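Local coordinates for protein Maltose/maltodextrin transport permease homologue (Bdellovibrio bacteriovorus HD100, PDB 6FFL) that binds maltotriose in its periplasmic-type solute-binding domain, MalE, which is fused to the transmembrane subunit MalF of a probable maltose/maltodextrin ABC transporter, at residues M117-K122 against W236-Y241; G156-Y161 against N226-L231. One frame throughout, in Å; residues are numbered along the deposited sequence.

Contact 1: residues M117-K122 against W236-Y241; sequences MLLYNK and WSWGDY. With GLC (alpha-D-glucopyranose), chain B; GLC (alpha-D-glucopyranose), chain C.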
loop_
_atom_site.group_PDB
_atom_site.type_symbol
_atom_site.label_atom_id
_atom_site.label_comp_id
_atom_site.label_asym_id
_atom_site.label_seq_id
_atom_site.Cartn_x
_atom_site.Cartn_y
_atom_site.Cartn_z
ATOM N N MET A 117 -1.905 -2.073 -9.138
ATOM C CA MET A 117 -2.545 -2.243 -10.436
ATOM C C MET A 117 -1.488 -2.001 -11.501
ATOM O O MET A 117 -0.375 -1.574 -11.200
ATOM C CB MET A 117 -3.718 -1.275 -10.597
ATOM C CG MET A 117 -3.283 0.165 -10.779
ATOM S SD MET A 117 -4.478 1.367 -10.155
ATOM C CE MET A 117 -4.228 1.204 -8.376
ATOM N N LEU A 118 -1.850 -2.274 -12.754
ATOM C CA LEU A 118 -1.015 -1.878 -13.881
ATOM C C LEU A 118 -1.374 -0.450 -14.271
ATOM O O LEU A 118 -2.556 -0.103 -14.352
ATOM C CB LEU A 118 -1.211 -2.826 -15.074
ATOM C CG LEU A 118 -0.229 -2.633 -16.238
ATOM C CD1 LEU A 118 1.114 -3.240 -15.877
ATOM C CD2 LEU A 118 -0.778 -3.258 -17.527
ATOM N N LEU A 119 -0.359 0.391 -14.452
ATOM C CA LEU A 119 -0.543 1.722 -15.009
ATOM C C LEU A 119 0.202 1.742 -16.325
ATOM O O LEU A 119 1.258 1.115 -16.449
ATOM C CB LEU A 119 -0.005 2.833 -14.081
ATOM C CG LEU A 119 -0.650 2.935 -12.692
ATOM C CD1 LEU A 119 0.050 2.012 -11.691
ATOM C CD2 LEU A 119 -0.604 4.389 -12.217
ATOM N N TYR A 120 -0.336 2.456 -17.306
ATOM C CA TYR A 120 0.329 2.504 -18.598
ATOM C C TYR A 120 0.278 3.926 -19.127
ATOM O O TYR A 120 -0.718 4.630 -18.930
ATOM C CB TYR A 120 -0.294 1.522 -19.611
ATOM C CG TYR A 120 -1.791 1.636 -19.825
ATOM C CD1 TYR A 120 -2.687 0.980 -18.988
ATOM C CD2 TYR A 120 -2.305 2.375 -20.887
ATOM C CE1 TYR A 120 -4.065 1.071 -19.195
ATOM C CE2 TYR A 120 -3.674 2.473 -21.096
ATOM C CZ TYR A 120 -4.543 1.821 -20.250
ATOM O OH TYR A 120 -5.902 1.917 -20.465
ATOM N N ASN A 121 1.363 4.334 -19.790
ATOM C CA ASN A 121 1.496 5.669 -20.358
ATOM C C ASN A 121 0.866 5.666 -21.748
ATOM O O ASN A 121 1.319 4.946 -22.645
ATOM C CB ASN A 121 2.978 6.061 -20.403
ATOM C CG ASN A 121 3.210 7.525 -20.782
ATOM O OD1 ASN A 121 2.363 8.170 -21.397
ATOM N ND2 ASN A 121 4.384 8.050 -20.417
ATOM N N LYS A 122 -0.194 6.455 -21.919
ATOM C CA LYS A 122 -0.913 6.480 -23.184
ATOM C C LYS A 122 -0.112 7.108 -24.318
ATOM O O LYS A 122 -0.551 7.027 -25.472
ATOM C CB LYS A 122 -2.243 7.201 -22.986
ATOM C CG LYS A 122 -3.203 6.395 -22.132
ATOM C CD LYS A 122 -4.419 7.229 -21.758
ATOM C CE LYS A 122 -5.456 6.400 -21.019
ATOM N NZ LYS A 122 -6.708 7.174 -20.768
ATOM N N TRP A 236 -2.253 5.218 -4.241
ATOM C CA TRP A 236 -1.623 6.387 -3.630
ATOM C C TRP A 236 -0.823 7.205 -4.635
ATOM O O TRP A 236 -0.497 8.363 -4.346
ATOM C CB TRP A 236 -0.673 5.964 -2.497
ATOM C CG TRP A 236 0.399 5.012 -2.986
ATOM C CD1 TRP A 236 1.560 5.338 -3.632
ATOM C CD2 TRP A 236 0.376 3.575 -2.904
ATOM N NE1 TRP A 236 2.262 4.197 -3.949
ATOM C CE2 TRP A 236 1.561 3.104 -3.511
ATOM C CE3 TRP A 236 -0.523 2.647 -2.363
ATOM C CZ2 TRP A 236 1.866 1.740 -3.597
ATOM C CZ3 TRP A 236 -0.220 1.283 -2.454
ATOM C CH2 TRP A 236 0.961 0.848 -3.069
ATOM N N SER A 237 -0.483 6.630 -5.794
ATOM C CA SER A 237 0.393 7.299 -6.745
ATOM C C SER A 237 -0.357 8.088 -7.810
ATOM O O SER A 237 0.278 8.847 -8.547
ATOM C CB SER A 237 1.318 6.274 -7.422
ATOM O OG SER A 237 0.583 5.408 -8.294
ATOM N N TRP A 238 -1.682 7.944 -7.895
ATOM C CA TRP A 238 -2.435 8.588 -8.971
ATOM C C TRP A 238 -2.236 10.097 -8.966
ATOM O O TRP A 238 -2.020 10.714 -10.016
ATOM C CB TRP A 238 -3.921 8.279 -8.827
ATOM C CG TRP A 238 -4.305 6.844 -9.041
ATOM C CD1 TRP A 238 -3.576 5.865 -9.666
ATOM C CD2 TRP A 238 -5.534 6.239 -8.643
ATOM N NE1 TRP A 238 -4.285 4.684 -9.672
ATOM C CE2 TRP A 238 -5.498 4.895 -9.062
ATOM C CE3 TRP A 238 -6.670 6.708 -7.972
ATOM C CZ2 TRP A 238 -6.546 4.006 -8.812
ATOM C CZ3 TRP A 238 -7.716 5.825 -7.736
ATOM C CH2 TRP A 238 -7.644 4.488 -8.153
ATOM N N GLY A 239 -2.341 10.713 -7.787
ATOM C CA GLY A 239 -2.279 12.165 -7.721
ATOM C C GLY A 239 -0.961 12.705 -8.233
ATOM O O GLY A 239 -0.923 13.706 -8.952
ATOM N N ASP A 240 0.133 12.031 -7.899
ATOM C CA ASP A 240 1.436 12.528 -8.311
ATOM C C ASP A 240 1.687 12.324 -9.798
ATOM O O ASP A 240 2.360 13.155 -10.419
ATOM C CB ASP A 240 2.514 11.884 -7.450
ATOM C CG ASP A 240 2.631 12.573 -6.092
ATOM O OD1 ASP A 240 2.928 13.786 -6.065
ATOM O OD2 ASP A 240 2.368 11.938 -5.061
ATOM N N TYR A 241 1.133 11.267 -10.409
ATOM C CA TYR A 241 1.267 11.157 -11.861
ATOM C C TYR A 241 0.408 12.186 -12.581
ATOM O O TYR A 241 0.821 12.709 -13.623
ATOM C CB TYR A 241 0.937 9.735 -12.343
ATOM C CG TYR A 241 1.903 8.724 -11.755
ATOM C CD1 TYR A 241 3.265 8.992 -11.710
ATOM C CD2 TYR A 241 1.446 7.527 -11.214
ATOM C CE1 TYR A 241 4.158 8.089 -11.145
ATOM C CE2 TYR A 241 2.326 6.624 -10.645
ATOM C CZ TYR A 241 3.672 6.908 -10.607
ATOM O OH TYR A 241 4.546 6.019 -10.033
HETATM C C1 GLC B . 2.556 1.326 0.028
HETATM C C2 GLC B . 1.400 0.722 0.814
HETATM C C3 GLC B . 1.863 -0.076 2.022
HETATM C C4 GLC B . 2.905 -1.084 1.551
HETATM C C5 GLC B . 4.047 -0.344 0.859
HETATM C C6 GLC B . 5.125 -1.318 0.373
HETATM O O2 GLC B . 0.532 1.798 1.218
HETATM O O3 GLC B . 0.730 -0.764 2.580
HETATM O O4 GLC B . 3.434 -1.778 2.670
HETATM O O5 GLC B . 3.515 0.323 -0.281
HETATM O O6 GLC B . 6.336 -0.597 0.057
HETATM C C1 GLC C . 4.081 6.319 -0.358
HETATM C C2 GLC C . 2.633 6.026 0.052
HETATM C C3 GLC C . 2.520 4.682 0.756
HETATM C C4 GLC C . 3.194 3.573 -0.054
HETATM C C5 GLC C . 4.630 3.978 -0.418
HETATM C C6 GLC C . 5.280 2.949 -1.342
HETATM O O1 GLC C . 4.870 6.538 0.813
HETATM O O2 GLC C . 2.162 7.024 0.962
HETATM O O3 GLC C . 1.124 4.397 0.988
HETATM O O4 GLC C . 3.176 2.374 0.746
HETATM O O5 GLC C . 4.640 5.229 -1.114
HETATM O O6 GLC C . 6.665 3.266 -1.542
#

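Contact 2: residues G156-Y161 against N226-L231; sequences GLVFNY and NKAAML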
loop_
_atom_site.group_PDB
_atom_site.type_symbol
_atom_site.label_atom_id
_atom_site.label_comp_id
_atom_site.label_asym_id
_atom_site.label_seq_id
_atom_site.Cartn_x
_atom_site.Cartn_y
_atom_site.Cartn_z
ATOM N N GLY A 156 10.053 -1.508 -20.781
ATOM C CA GLY A 156 8.687 -1.945 -20.986
ATOM C C GLY A 156 7.877 -1.884 -19.704
ATOM O O GLY A 156 6.701 -1.505 -19.717
ATOM N N LEU A 157 8.497 -2.239 -18.581
ATOM C CA LEU A 157 7.780 -2.352 -17.318
ATOM C C LEU A 157 8.720 -2.005 -16.175
ATOM O O LEU A 157 9.861 -2.467 -16.152
ATOM C CB LEU A 157 7.239 -3.776 -17.119
ATOM C CG LEU A 157 6.593 -4.105 -15.768
ATOM C CD1 LEU A 157 5.340 -3.261 -15.554
ATOM C CD2 LEU A 157 6.247 -5.597 -15.698
ATOM N N VAL A 158 8.231 -1.221 -15.212
ATOM C CA VAL A 158 8.984 -0.936 -13.991
ATOM C C VAL A 158 8.080 -1.151 -12.793
ATOM O O VAL A 158 6.876 -0.865 -12.846
ATOM C CB VAL A 158 9.555 0.503 -13.958
ATOM C CG1 VAL A 158 10.592 0.708 -15.082
ATOM C CG2 VAL A 158 8.428 1.544 -14.049
ATOM N N PHE A 159 8.669 -1.642 -11.708
ATOM C CA PHE A 159 8.006 -1.621 -10.408
ATOM C C PHE A 159 9.019 -2.011 -9.343
ATOM O O PHE A 159 10.123 -2.488 -9.632
ATOM C CB PHE A 159 6.735 -2.495 -10.355
ATOM C CG PHE A 159 6.934 -3.992 -10.508
ATOM C CD1 PHE A 159 7.421 -4.550 -11.683
ATOM C CD2 PHE A 159 6.491 -4.852 -9.499
ATOM C CE1 PHE A 159 7.537 -5.927 -11.822
ATOM C CE2 PHE A 159 6.597 -6.233 -9.621
ATOM C CZ PHE A 159 7.122 -6.780 -10.791
ATOM N N ASN A 160 8.624 -1.770 -8.092
ATOM C CA ASN A 160 9.465 -2.008 -6.928
ATOM C C ASN A 160 9.400 -3.495 -6.580
ATOM O O ASN A 160 8.906 -3.904 -5.532
ATOM C CB ASN A 160 9.003 -1.130 -5.769
ATOM C CG ASN A 160 9.948 -1.175 -4.588
ATOM O OD1 ASN A 160 11.110 -1.568 -4.723
ATOM N ND2 ASN A 160 9.452 -0.786 -3.418
ATOM N N TYR A 161 9.933 -4.312 -7.489
ATOM C CA TYR A 161 9.702 -5.751 -7.422
ATOM C C TYR A 161 10.501 -6.459 -6.331
ATOM O O TYR A 161 10.274 -7.655 -6.105
ATOM C CB TYR A 161 9.989 -6.386 -8.789
ATOM C CG TYR A 161 11.406 -6.217 -9.300
ATOM C CD1 TYR A 161 12.446 -7.004 -8.815
ATOM C CD2 TYR A 161 11.697 -5.300 -10.302
ATOM C CE1 TYR A 161 13.731 -6.864 -9.295
ATOM C CE2 TYR A 161 12.983 -5.152 -10.786
ATOM C CZ TYR A 161 13.991 -5.932 -10.290
ATOM O OH TYR A 161 15.269 -5.786 -10.783
ATOM N N ASN A 226 8.562 9.481 -18.918
ATOM C CA ASN A 226 8.274 8.833 -20.200
ATOM C C ASN A 226 9.335 7.802 -20.567
ATOM O O ASN A 226 9.618 7.587 -21.748
ATOM C CB ASN A 226 8.128 9.862 -21.327
ATOM C CG ASN A 226 7.044 10.869 -21.046
ATOM O OD1 ASN A 226 5.934 10.502 -20.659
ATOM N ND2 ASN A 226 7.348 12.149 -21.251
ATOM N N LYS A 227 9.943 7.168 -19.566
ATOM C CA LYS A 227 10.960 6.151 -19.805
ATOM C C LYS A 227 10.493 4.755 -19.413
ATOM O O LYS A 227 11.301 3.822 -19.404
ATOM C CB LYS A 227 12.251 6.508 -19.065
ATOM C CG LYS A 227 12.882 7.814 -19.532
ATOM C CD LYS A 227 14.240 8.050 -18.875
ATOM C CE LYS A 227 14.943 9.262 -19.474
ATOM N NZ LYS A 227 14.631 10.517 -18.732
ATOM N N ALA A 228 9.209 4.591 -19.091
ATOM C CA ALA A 228 8.629 3.285 -18.777
ATOM C C ALA A 228 7.217 3.248 -19.335
ATOM O O ALA A 228 6.382 4.067 -18.941
ATOM C CB ALA A 228 8.609 3.021 -17.262
ATOM N N ALA A 229 6.944 2.305 -20.242
ATOM C CA ALA A 229 5.601 2.225 -20.824
ATOM C C ALA A 229 4.578 1.780 -19.789
ATOM O O ALA A 229 3.441 2.271 -19.778
ATOM C CB ALA A 229 5.585 1.265 -22.014
ATOM N N MET A 230 4.966 0.859 -18.908
ATOM C CA MET A 230 4.066 0.273 -17.932
ATOM C C MET A 230 4.696 0.326 -16.551
ATOM O O MET A 230 5.918 0.320 -16.405
ATOM C CB MET A 230 3.721 -1.180 -18.292
ATOM C CG MET A 230 2.834 -1.268 -19.507
ATOM S SD MET A 230 2.483 -2.929 -20.067
ATOM C CE MET A 230 4.039 -3.404 -20.836
ATOM N N LEU A 231 3.836 0.386 -15.543
ATOM C CA LEU A 231 4.246 0.476 -14.147
ATOM C C LEU A 231 3.299 -0.381 -13.324
ATOM O O LEU A 231 2.126 -0.524 -13.672
ATOM C CB LEU A 231 4.212 1.944 -13.680
ATOM C CG LEU A 231 4.139 2.257 -12.186
ATOM C CD1 LEU A 231 5.516 2.060 -11.580
ATOM C CD2 LEU A 231 3.672 3.673 -11.972
#

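Contact 1: residues M117-K122 against W236-Y241
Met117 meets Trp238 in a Met-aromatic contact, its sulfur lying at the edge of the indole and in the ring plane. SD is 3.4 Å from Trp238 NE1, in a weak, bent N-H...S hydrogen bond (143° at the hydrogen). The polarisable thioether suits a buried spot beside both an N-H and the carbon rim. Placed by the bend at chi3 (75°), CE sits out of the ring plane beside the same NE1-CZ2 rim, 3.7 Å from Trp238 CZ2.

Of the two methyls of Leu119 it is CD2 that touches, 3.9 Å from Tyr241 CD2 and also near CD1 at the Trp238 edge. The leucine crosses Tyr241 at about a right angle, and its branched apolar end suits this wedge between two rings. Tyr241 OH bonds to Asn233, and Ser237 OG to Gly234 O.

Trp236, in the same segment, belongs to the sugar pocket of this solute-binding fold. C1 of the chain B glucose lies 3.5 Å from Trp236 CH2, toward the rim, and C4 of the chain C glucose stands over the centre of the same face, in CH-pi fashion; NE1 is hydrogen-bonded to Tyr216 OH. Strand 116-121 runs between strands 228-234 and 248-251, whose Leu231 and Phe248 also pack on Tyr241 of helix 238-243.

Contact 2: residues G156-Y161 against N226-L231
Val158 pairs with Leu231, and Leu157 with Met230, in parallel register, the edge strand 157-158 joining strand 228-234 in a mixed sheet of the solute-binding domain. Val158 N donates to Met230 O at 3.0 Å (152° at the hydrogen), while Met230 N makes a weaker, more bent bond to Gly156 O. Met230 O also takes a CA-H...O contact from Leu157.

Side chains alternate across the sheet. Val158 and Leu231 share one face, and beta-branched valine, with its compact pair of methyls, fits a strand there: CG2 lies 3.9 Å from Leu231 CD1 and also meets Ala228 CB. The longer, branched leucine can reach back over the neighbouring strand, bringing Leu231 CD1 to 3.5 Å from Val158 O. Ala219, Leu222 and Phe223 of helix 216-224 cover this face.

Leu157 and Met230 occupy the other face, where Leu135 and Leu138 of helix 132-142 pack on the flexible methionine. The corner at Gly156 presents its carbonyl to Met230: Gly156 O has Met230 CB at 3.3 Å. Ala229, at a second corner, sets its small CB beside the same oxygen. Bent at chi3 (-74°), the Met230 chain ends with CE 3.5 Å from Gly156 O.

How the contacts relate
Following the chain from the N terminus, past its first strands and helices, the first segment met is strand 116-121, then come helix 132-142 and the short strand 157-158. After helices 191-205 and 216-224 it returns at 226-231, where contact 2 closes a loop of 64 residues containing helix but no further strand. A few residues later, at 236-241, contact 1 closes the wider loop of 113 residues, so contact 2 is nested inside it. Leu119 N probably bonds Leu231 O at 2.8 Å, and Asn121 ND2 bonds Asn226 OD1. Together the two contacts tie edge strand 157-158 and strand 116-121, through strand 228-234 between them, to helix 238-243 beside the sugar pocket.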